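Local coordinates for molybdopterin biosynthesis moeA protein (Pyrococcus horikoshii, PDB 1WU2) that probably takes part in molybdenum cofactor biosynthesis, inserting molybdenum into molybdopterin, as its MoeA family relatives do, at residues P52-A57 with A142-D147; P76-V81 with K128-R133; I82-A87 with A100-T105. All coordinates share one frame; numbering follows the deposited sequence.

Contact 1: residues P52-A57 with A142-D147; sequences PFDRAA and AFTGED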
loop_
_atom_site.group_PDB
_atom_site.type_symbol
_atom_site.label_atom_id
_atom_site.label_comp_id
_atom_site.label_asym_id
_atom_site.label_seq_id
_atom_site.Cartn_x
_atom_site.Cartn_y
_atom_site.Cartn_z
ATOM N N PRO A 52 -28.768 12.365 12.267
ATOM C CA PRO A 52 -29.631 11.885 13.356
ATOM C C PRO A 52 -31.139 12.044 13.099
ATOM O O PRO A 52 -31.925 11.413 13.811
ATOM C CB PRO A 52 -29.177 12.714 14.563
ATOM C CG PRO A 52 -28.542 13.933 14.002
ATOM C CD PRO A 52 -28.084 13.622 12.607
ATOM N N PHE A 53 -31.532 12.864 12.121
ATOM C CA PHE A 53 -32.948 13.028 11.765
ATOM C C PHE A 53 -33.167 13.257 10.263
ATOM O O PHE A 53 -32.217 13.468 9.511
ATOM C CB PHE A 53 -33.593 14.161 12.582
ATOM C CG PHE A 53 -32.852 15.468 12.517
ATOM C CD1 PHE A 53 -33.182 16.418 11.567
ATOM C CD2 PHE A 53 -31.836 15.751 13.414
ATOM C CE1 PHE A 53 -32.510 17.633 11.507
ATOM C CE2 PHE A 53 -31.154 16.966 13.358
ATOM C CZ PHE A 53 -31.492 17.904 12.401
ATOM N N ASP A 54 -34.429 13.186 9.838
ATOM C CA ASP A 54 -34.806 13.454 8.448
ATOM C C ASP A 54 -34.584 14.935 8.159
ATOM O O ASP A 54 -35.113 15.781 8.868
ATOM C CB ASP A 54 -36.285 13.116 8.185
ATOM C CG ASP A 54 -36.635 11.664 8.485
ATOM O OD1 ASP A 54 -35.738 10.800 8.459
ATOM O OD2 ASP A 54 -37.798 11.293 8.755
ATOM N N ARG A 55 -33.810 15.237 7.117
ATOM C CA ARG A 55 -33.444 16.609 6.772
ATOM C C ARG A 55 -33.924 16.980 5.380
ATOM O O ARG A 55 -34.018 16.129 4.501
ATOM C CB ARG A 55 -31.926 16.771 6.790
ATOM C CG ARG A 55 -31.256 16.424 8.110
ATOM C CD ARG A 55 -30.456 17.568 8.703
ATOM N NE ARG A 55 -29.179 17.146 9.254
ATOM C CZ ARG A 55 -28.295 17.968 9.806
ATOM N NH1 ARG A 55 -28.543 19.275 9.887
ATOM N NH2 ARG A 55 -27.157 17.476 10.284
ATOM N N ALA A 56 -34.199 18.262 5.175
ATOM C CA ALA A 56 -34.427 18.783 3.836
ATOM C C ALA A 56 -33.070 18.868 3.138
ATOM O O ALA A 56 -32.134 19.444 3.677
ATOM C CB ALA A 56 -35.080 20.149 3.904
ATOM N N ALA A 57 -32.969 18.280 1.951
ATOM C CA ALA A 57 -31.734 18.303 1.164
ATOM C C ALA A 57 -31.635 19.568 0.313
ATOM O O ALA A 57 -30.620 19.806 -0.336
ATOM C CB ALA A 57 -31.660 17.070 0.271
ATOM N N ALA A 142 -32.851 13.821 3.043
ATOM C CA ALA A 142 -31.783 13.027 3.629
ATOM C C ALA A 142 -32.336 12.321 4.865
ATOM O O ALA A 142 -32.379 12.892 5.955
ATOM C CB ALA A 142 -30.596 13.912 3.996
ATOM N N PHE A 143 -32.767 11.077 4.687
ATOM C CA PHE A 143 -33.397 10.317 5.766
ATOM C C PHE A 143 -32.421 9.981 6.891
ATOM O O PHE A 143 -31.205 10.040 6.719
ATOM C CB PHE A 143 -34.018 9.025 5.221
ATOM C CG PHE A 143 -35.321 9.239 4.509
ATOM C CD1 PHE A 143 -36.485 9.475 5.226
ATOM C CD2 PHE A 143 -35.386 9.204 3.121
ATOM C CE1 PHE A 143 -37.697 9.670 4.572
ATOM C CE2 PHE A 143 -36.592 9.400 2.460
ATOM C CZ PHE A 143 -37.749 9.633 3.189
ATOM N N THR A 144 -32.981 9.617 8.040
ATOM C CA THR A 144 -32.203 9.275 9.222
ATOM C C THR A 144 -31.315 8.070 8.939
ATOM O O THR A 144 -31.801 7.005 8.562
ATOM C CB THR A 144 -33.146 8.971 10.408
ATOM O OG1 THR A 144 -33.867 10.155 10.769
ATOM C CG2 THR A 144 -32.365 8.615 11.674
ATOM N N GLY A 145 -30.010 8.260 9.100
ATOM C CA GLY A 145 -29.057 7.173 9.000
ATOM C C GLY A 145 -28.703 6.768 7.583
ATOM O O GLY A 145 -28.194 5.669 7.371
ATOM N N GLU A 146 -28.948 7.650 6.614
ATOM C CA GLU A 146 -28.646 7.347 5.216
ATOM C C GLU A 146 -27.142 7.139 5.007
ATOM O O GLU A 146 -26.735 6.371 4.137
ATOM C CB GLU A 146 -29.196 8.427 4.271
ATOM C CG GLU A 146 -28.588 9.819 4.438
ATOM C CD GLU A 146 -28.847 10.725 3.244
ATOM O OE1 GLU A 146 -28.146 11.752 3.109
ATOM O OE2 GLU A 146 -29.752 10.416 2.442
ATOM N N ASP A 147 -26.331 7.830 5.808
ATOM C CA ASP A 147 -24.894 7.578 5.863
ATOM C C ASP A 147 -24.622 6.272 6.617
ATOM O O ASP A 147 -24.194 5.289 6.012
ATOM C CB ASP A 147 -24.159 8.758 6.518
ATOM C CG ASP A 147 -22.654 8.659 6.381
ATOM O OD1 ASP A 147 -22.176 7.710 5.730
ATOM O OD2 ASP A 147 -21.866 9.485 6.883
#

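Contact 2: residues P76-V81 with K128-R133; sequences PIELTV and KIYVLR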
loop_
_atom_site.group_PDB
_atom_site.type_symbol
_atom_site.label_atom_id
_atom_site.label_comp_id
_atom_site.label_asym_id
_atom_site.label_seq_id
_atom_site.Cartn_x
_atom_site.Cartn_y
_atom_site.Cartn_z
ATOM N N PRO A 76 -52.571 22.457 -12.239
ATOM C CA PRO A 76 -51.722 22.833 -11.104
ATOM C C PRO A 76 -52.411 22.595 -9.761
ATOM O O PRO A 76 -53.456 23.194 -9.496
ATOM C CB PRO A 76 -51.464 24.334 -11.326
ATOM C CG PRO A 76 -52.030 24.657 -12.673
ATOM C CD PRO A 76 -53.080 23.642 -12.951
ATOM N N ILE A 77 -51.839 21.719 -8.938
ATOM C CA ILE A 77 -52.340 21.501 -7.583
ATOM C C ILE A 77 -51.899 22.680 -6.720
ATOM O O ILE A 77 -50.718 23.029 -6.694
ATOM C CB ILE A 77 -51.836 20.145 -7.003
ATOM C CG1 ILE A 77 -52.803 19.012 -7.367
ATOM C CG2 ILE A 77 -51.680 20.204 -5.478
ATOM C CD1 ILE A 77 -52.731 18.582 -8.812
ATOM N N GLU A 78 -52.855 23.292 -6.026
ATOM C CA GLU A 78 -52.572 24.419 -5.146
ATOM C C GLU A 78 -52.375 23.930 -3.714
ATOM O O GLU A 78 -53.147 23.109 -3.220
ATOM C CB GLU A 78 -53.715 25.437 -5.202
ATOM C CG GLU A 78 -53.364 26.796 -4.616
ATOM C CD GLU A 78 -54.575 27.695 -4.454
ATOM O OE1 GLU A 78 -55.218 27.636 -3.384
ATOM O OE2 GLU A 78 -54.882 28.463 -5.391
ATOM N N LEU A 79 -51.324 24.427 -3.065
ATOM C CA LEU A 79 -51.095 24.200 -1.640
ATOM C C LEU A 79 -51.008 25.546 -0.921
ATOM O O LEU A 79 -50.785 26.578 -1.550
ATOM C CB LEU A 79 -49.810 23.398 -1.415
ATOM C CG LEU A 79 -49.658 22.096 -2.207
ATOM C CD1 LEU A 79 -48.248 21.549 -2.057
ATOM C CD2 LEU A 79 -50.687 21.058 -1.769
ATOM N N THR A 80 -51.185 25.527 0.397
ATOM C CA THR A 80 -51.162 26.742 1.205
ATOM C C THR A 80 -49.973 26.712 2.168
ATOM O O THR A 80 -49.767 25.733 2.883
ATOM C CB THR A 80 -52.487 26.892 1.990
ATOM O OG1 THR A 80 -53.605 26.655 1.122
ATOM C CG2 THR A 80 -52.687 28.330 2.458
ATOM N N VAL A 81 -49.198 27.794 2.171
ATOM C CA VAL A 81 -48.029 27.925 3.034
ATOM C C VAL A 81 -48.446 28.487 4.396
ATOM O O VAL A 81 -48.726 29.683 4.529
ATOM C CB VAL A 81 -46.952 28.830 2.386
ATOM C CG1 VAL A 81 -45.692 28.893 3.251
ATOM C CG2 VAL A 81 -46.611 28.330 0.984
ATOM N N LYS A 128 -49.713 31.108 -1.648
ATOM C CA LYS A 128 -49.965 29.837 -2.320
ATOM C C LYS A 128 -48.744 29.435 -3.146
ATOM O O LYS A 128 -48.003 30.293 -3.628
ATOM C CB LYS A 128 -51.194 29.938 -3.232
ATOM C CG LYS A 128 -52.338 30.806 -2.699
ATOM C CD LYS A 128 -53.123 30.104 -1.599
ATOM C CE LYS A 128 -54.075 31.058 -0.881
ATOM N NZ LYS A 128 -53.758 31.181 0.574
ATOM N N ILE A 129 -48.534 28.127 -3.282
ATOM C CA ILE A 129 -47.551 27.586 -4.222
ATOM C C ILE A 129 -48.246 26.676 -5.228
ATOM O O ILE A 129 -49.318 26.134 -4.956
ATOM C CB ILE A 129 -46.410 26.824 -3.496
ATOM C CG1 ILE A 129 -46.963 25.753 -2.552
ATOM C CG2 ILE A 129 -45.517 27.801 -2.741
ATOM C CD1 ILE A 129 -45.946 24.693 -2.172
ATOM N N TYR A 130 -47.629 26.516 -6.394
ATOM C CA TYR A 130 -48.209 25.715 -7.466
ATOM C C TYR A 130 -47.214 24.678 -7.968
ATOM O O TYR A 130 -46.095 25.009 -8.361
ATOM C CB TYR A 130 -48.686 26.625 -8.600
ATOM C CG TYR A 130 -49.849 27.489 -8.175
ATOM C CD1 TYR A 130 -49.638 28.734 -7.592
ATOM C CD2 TYR A 130 -51.159 27.047 -8.325
ATOM C CE1 TYR A 130 -50.701 29.525 -7.183
ATOM C CE2 TYR A 130 -52.231 27.832 -7.919
ATOM C CZ TYR A 130 -51.995 29.068 -7.349
ATOM O OH TYR A 130 -53.050 29.849 -6.944
ATOM N N VAL A 131 -47.638 23.419 -7.936
ATOM C CA VAL A 131 -46.804 22.299 -8.348
ATOM C C VAL A 131 -47.345 21.732 -9.665
ATOM O O VAL A 131 -48.524 21.388 -9.775
ATOM C CB VAL A 131 -46.713 21.209 -7.242
ATOM C CG1 VAL A 131 -48.092 20.801 -6.728
ATOM C CG2 VAL A 131 -45.948 19.994 -7.737
ATOM N N LEU A 132 -46.465 21.654 -10.659
ATOM C CA LEU A 132 -46.839 21.297 -12.025
ATOM C C LEU A 132 -46.532 19.835 -12.359
ATOM O O LEU A 132 -46.938 19.342 -13.412
ATOM C CB LEU A 132 -46.107 22.213 -13.011
ATOM C CG LEU A 132 -46.087 23.705 -12.647
ATOM C CD1 LEU A 132 -45.044 24.467 -13.450
ATOM C CD2 LEU A 132 -47.462 24.319 -12.851
ATOM N N ARG A 133 -45.811 19.148 -11.470
ATOM C CA ARG A 133 -45.427 17.755 -11.694
ATOM C C ARG A 133 -45.486 16.925 -10.408
ATOM O O ARG A 133 -45.302 17.461 -9.316
ATOM C CB ARG A 133 -44.014 17.693 -12.279
ATOM C CG ARG A 133 -43.969 17.465 -13.780
ATOM C CD ARG A 133 -43.929 18.742 -14.599
ATOM N NE ARG A 133 -44.372 18.543 -15.979
ATOM C CZ ARG A 133 -44.187 19.420 -16.967
ATOM N NH1 ARG A 133 -43.565 20.577 -16.748
ATOM N NH2 ARG A 133 -44.627 19.142 -18.190
#

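Contact 3: residues I82-A87 with A100-T105; sequences IEEVPA and AIKVLT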
loop_
_atom_site.group_PDB
_atom_site.type_symbol
_atom_site.label_atom_id
_atom_site.label_comp_id
_atom_site.label_asym_id
_atom_site.label_seq_id
_atom_site.Cartn_x
_atom_site.Cartn_y
_atom_site.Cartn_z
ATOM N N ILE A 82 -48.486 27.607 5.398
ATOM C CA ILE A 82 -48.875 27.966 6.767
ATOM C C ILE A 82 -47.704 28.444 7.632
ATOM O O ILE A 82 -47.917 29.092 8.657
ATOM C CB ILE A 82 -49.568 26.766 7.468
ATOM C CG1 ILE A 82 -48.541 25.657 7.784
ATOM C CG2 ILE A 82 -50.761 26.284 6.632
ATOM C CD1 ILE A 82 -49.089 24.238 7.801
ATOM N N GLU A 83 -46.479 28.104 7.241
ATOM C CA GLU A 83 -45.298 28.482 8.019
ATOM C C GLU A 83 -44.031 28.587 7.175
ATOM O O GLU A 83 -43.891 27.926 6.148
ATOM C CB GLU A 83 -45.065 27.480 9.156
ATOM C CG GLU A 83 -43.865 27.808 10.038
ATOM C CD GLU A 83 -43.712 26.882 11.224
ATOM O OE1 GLU A 83 -44.063 25.690 11.108
ATOM O OE2 GLU A 83 -43.221 27.350 12.274
ATOM N N GLU A 84 -43.118 29.440 7.628
ATOM C CA GLU A 84 -41.761 29.502 7.112
ATOM C C GLU A 84 -40.803 29.389 8.293
ATOM O O GLU A 84 -40.744 30.279 9.143
ATOM C CB GLU A 84 -41.531 30.813 6.360
ATOM C CG GLU A 84 -42.562 31.083 5.276
ATOM C CD GLU A 84 -42.153 32.201 4.340
ATOM O OE1 GLU A 84 -41.415 33.113 4.773
ATOM O OE2 GLU A 84 -42.576 32.166 3.167
ATOM N N VAL A 85 -40.068 28.281 8.343
ATOM C CA VAL A 85 -39.169 27.979 9.449
ATOM C C VAL A 85 -37.868 28.758 9.258
ATOM O O VAL A 85 -37.187 28.565 8.250
ATOM C CB VAL A 85 -38.854 26.463 9.519
ATOM C CG1 VAL A 85 -37.966 26.139 10.717
ATOM C CG2 VAL A 85 -40.139 25.640 9.572
ATOM N N PRO A 86 -37.517 29.638 10.202
ATOM C CA PRO A 86 -36.240 30.365 10.131
ATOM C C PRO A 86 -35.035 29.430 10.200
ATOM O O PRO A 86 -35.200 28.241 10.477
ATOM C CB PRO A 86 -36.273 31.276 11.367
ATOM C CG PRO A 86 -37.698 31.325 11.791
ATOM C CD PRO A 86 -38.294 30.018 11.397
ATOM N N ALA A 87 -33.843 29.968 9.956
ATOM C CA ALA A 87 -32.621 29.163 9.923
ATOM C C ALA A 87 -32.315 28.521 11.282
ATOM O O ALA A 87 -32.362 29.188 12.316
ATOM C CB ALA A 87 -31.442 30.014 9.459
ATOM N N ALA A 100 -48.291 23.115 3.091
ATOM C CA ALA A 100 -46.859 23.170 2.802
ATOM C C ALA A 100 -46.140 24.083 3.797
ATOM O O ALA A 100 -46.710 25.066 4.263
ATOM C CB ALA A 100 -46.627 23.659 1.377
ATOM N N ILE A 101 -44.891 23.757 4.120
ATOM C CA ILE A 101 -44.101 24.543 5.071
ATOM C C ILE A 101 -42.722 24.835 4.494
ATOM O O ILE A 101 -41.906 23.933 4.352
ATOM C CB ILE A 101 -43.965 23.788 6.424
ATOM C CG1 ILE A 101 -45.323 23.714 7.127
ATOM C CG2 ILE A 101 -42.930 24.471 7.333
ATOM C CD1 ILE A 101 -45.337 22.836 8.360
ATOM N N LYS A 102 -42.466 26.097 4.167
ATOM C CA LYS A 102 -41.150 26.518 3.692
ATOM C C LYS A 102 -40.049 26.133 4.677
ATOM O O LYS A 102 -40.116 26.478 5.855
ATOM C CB LYS A 102 -41.115 28.030 3.456
ATOM C CG LYS A 102 -39.945 28.496 2.599
ATOM C CD LYS A 102 -40.110 29.954 2.183
ATOM C CE LYS A 102 -39.281 30.288 0.954
ATOM N NZ LYS A 102 -37.838 30.370 1.280
ATOM N N VAL A 103 -39.052 25.404 4.184
ATOM C CA VAL A 103 -37.876 25.045 4.970
ATOM C C VAL A 103 -36.588 25.413 4.237
ATOM O O VAL A 103 -36.604 25.746 3.056
ATOM C CB VAL A 103 -37.856 23.534 5.303
ATOM C CG1 VAL A 103 -38.973 23.190 6.272
ATOM C CG2 VAL A 103 -37.954 22.672 4.033
ATOM N N LEU A 104 -35.476 25.369 4.962
ATOM C CA LEU A 104 -34.146 25.499 4.373
ATOM C C LEU A 104 -33.448 24.145 4.427
ATOM O O LEU A 104 -33.930 23.222 5.081
ATOM C CB LEU A 104 -33.326 26.542 5.131
ATOM C CG LEU A 104 -33.838 27.984 5.025
ATOM C CD1 LEU A 104 -33.261 28.845 6.143
ATOM C CD2 LEU A 104 -33.505 28.582 3.664
ATOM N N THR A 105 -32.319 24.033 3.733
ATOM C CA THR A 105 -31.504 22.820 3.756
ATOM C C THR A 105 -30.985 22.596 5.170
ATOM O O THR A 105 -30.500 23.529 5.804
ATOM C CB THR A 105 -30.311 22.945 2.786
ATOM O OG1 THR A 105 -30.776 23.213 1.458
ATOM C CG2 THR A 105 -29.562 21.618 2.654
#

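Contact 1: residues P52-A57 with A142-D147
Carboxylate oxygen OD1 of D54 is gripped twice by T144. The backbone N of T144 reaches D54 OD1 over 3.0 Å, nearly in line with the C-O bond, and T144 OG1 donates to the same OD1, also over 3.0 Å, from well above the carboxylate plane. Threonine suits this place because its hydroxyl, anti to its own carbonyl carbon (chi1 -65°), stands beside the backbone N, so that both donors serve one acceptor. The short aspartate side chain brings OD1 to the N and OG1 of T144 across the contact. The other branch of T144, CG2, rests 3.5 Å from P52 O.

The F143 ring brings its edge to the same carboxylate, with CD1 3.6 Å from D54 OD1 and the two planes 81° apart. A type II turn from F143 to E146 follows, with G145 at its third position, where the positive phi of 79° is easily adopted by glycine. Before the turn, R55 and A142 form an antiparallel hydrogen-bonded pair in a two-stranded ribbon of the MoeA N-terminal region: R55 N donates to A142 O at 3.0 Å and A142 N returns a bond to R55 O. The CB atoms of A142 and R55 lie on the same face, 4.2 Å apart.

Beyond CG the R55 chain bends away, and its NH2 bonds to the carbonyl oxygen of G206 of the second subunit. The carboxylate of D147, by contrast, accepts: OD2 from L366 N and OD1 from S367 N of that subunit.

Contact 2: residues P76-V81 with K128-R133
Residues I77 to T80 pair with K128 to V131 as antiparallel neighbours in a six-stranded mixed sheet of the MoeA N-terminal region, their N-to-C directions 147° apart. The backbone ladder is firmest at the hydrogen-bonded pair L79 and I129, where L79 N to I129 O and I129 N to L79 O both measure 3.2 Å. At the next hydrogen-bonded pair, I77 and V131, both bonds are weak. On the other side of the L79 and I129 pair, K128 CA makes a C-H...O contact with L79 O.

Apolar contacts fill the face that carries I77, L79, I129 and V131, where branched and aliphatic residues suit a largely buried surface. I129 puts CG1 between its backbone N and carbonyl carbon (chi1 53°), and this carbon packs on L79 CB at 3.9 Å, while its other branch, CG2, meets V81 CG2, the two side chains crossing at about a right angle. I77 and V131 lie side by side, with V131 CG1 3.8 Å from I77 CB. On this side Y61 of strand 60-63 packs against V81 and I129. At the end of the ladder, P76 CB packs on Y130 CD2, 4.1 Å away.

The polar and mixed contacts belong to the more exposed face of E78, T80, K128 and Y130. K128 lays its aliphatic CD 3.7 Å from E78 OE1, whereas its NZ stays 5.5 Å from that oxygen, too far for a salt bridge. E78 CG, anti to the backbone N (chi1 -165°), lies 3.6 Å from Y130 CE2, and beyond it Y130 OH gives E78 OE2 a weak hydrogen bond of 2.8 Å.

Contact 3: residues I82-A87 with A100-T105
V85 and I101 meet branch to branch, V85 CG2 lying 3.8 Å from I101 CG2. The I101 side chain can be followed outward from its start, where I101 CB sits 4.1 Å from E83 O. There the chain forks. CG2, anti to the backbone N, serves V85, while CG1, anti to the carbonyl carbon (chi1 -68°), turns to I82 and touches its CG1 at 3.8 Å. The tip, CD1, reaches I82 CD1 at 4.0 Å. A beta-branched residue fits here because its two arms reach I82, before E83 in the chain, and V85, two residues after it.

The backbones run parallel, and the straightest bond between them is V85 N to K102 O, 3.1 Å at 171°; I82 N to A100 O and K102 N to E83 O are weak. Beside E84, the long methylene chain of K102 supplies apolar surface, its CD lying 3.5 Å from E84 OE2. Their charges are engaged apart: E84 forms a salt bridge with R124 and K102 NZ bonds to Q119. Farther on, A87 is small enough to let L104 CD1 approach its CB.

Within the mixed sheet, strand 99-103 lies between its parallel neighbour 77-84 and the antiparallel strand 60-63, to which I101 and V103 are joined by backbone hydrogen bonds with A62 and G60, while the loop residues V95 and A91 touch I101 and V85.

From the N terminus, the chain first passes P52-A57, which waits for A142-D147 and so closes the widest loop, contact 1. Inside it, P76-V81 opens contact 2, completed at K128-R133. Nested within that loop, I82-A87 continues the same strand 77-84 and meets A100-T105 in contact 3, the shortest closure. No loops cross. Strand 77-84 therefore has 128-131 beside its first part and 99-103 beside its last, and I129 CD1 packs on A100 CB where contacts 2 and 3 adjoin. Contact 1 ties the two-stranded ribbon together next to this sheet: A56 packs on V103 and L104, whereas contact 2 lies about 13 Å from contact 1 at their nearest atoms.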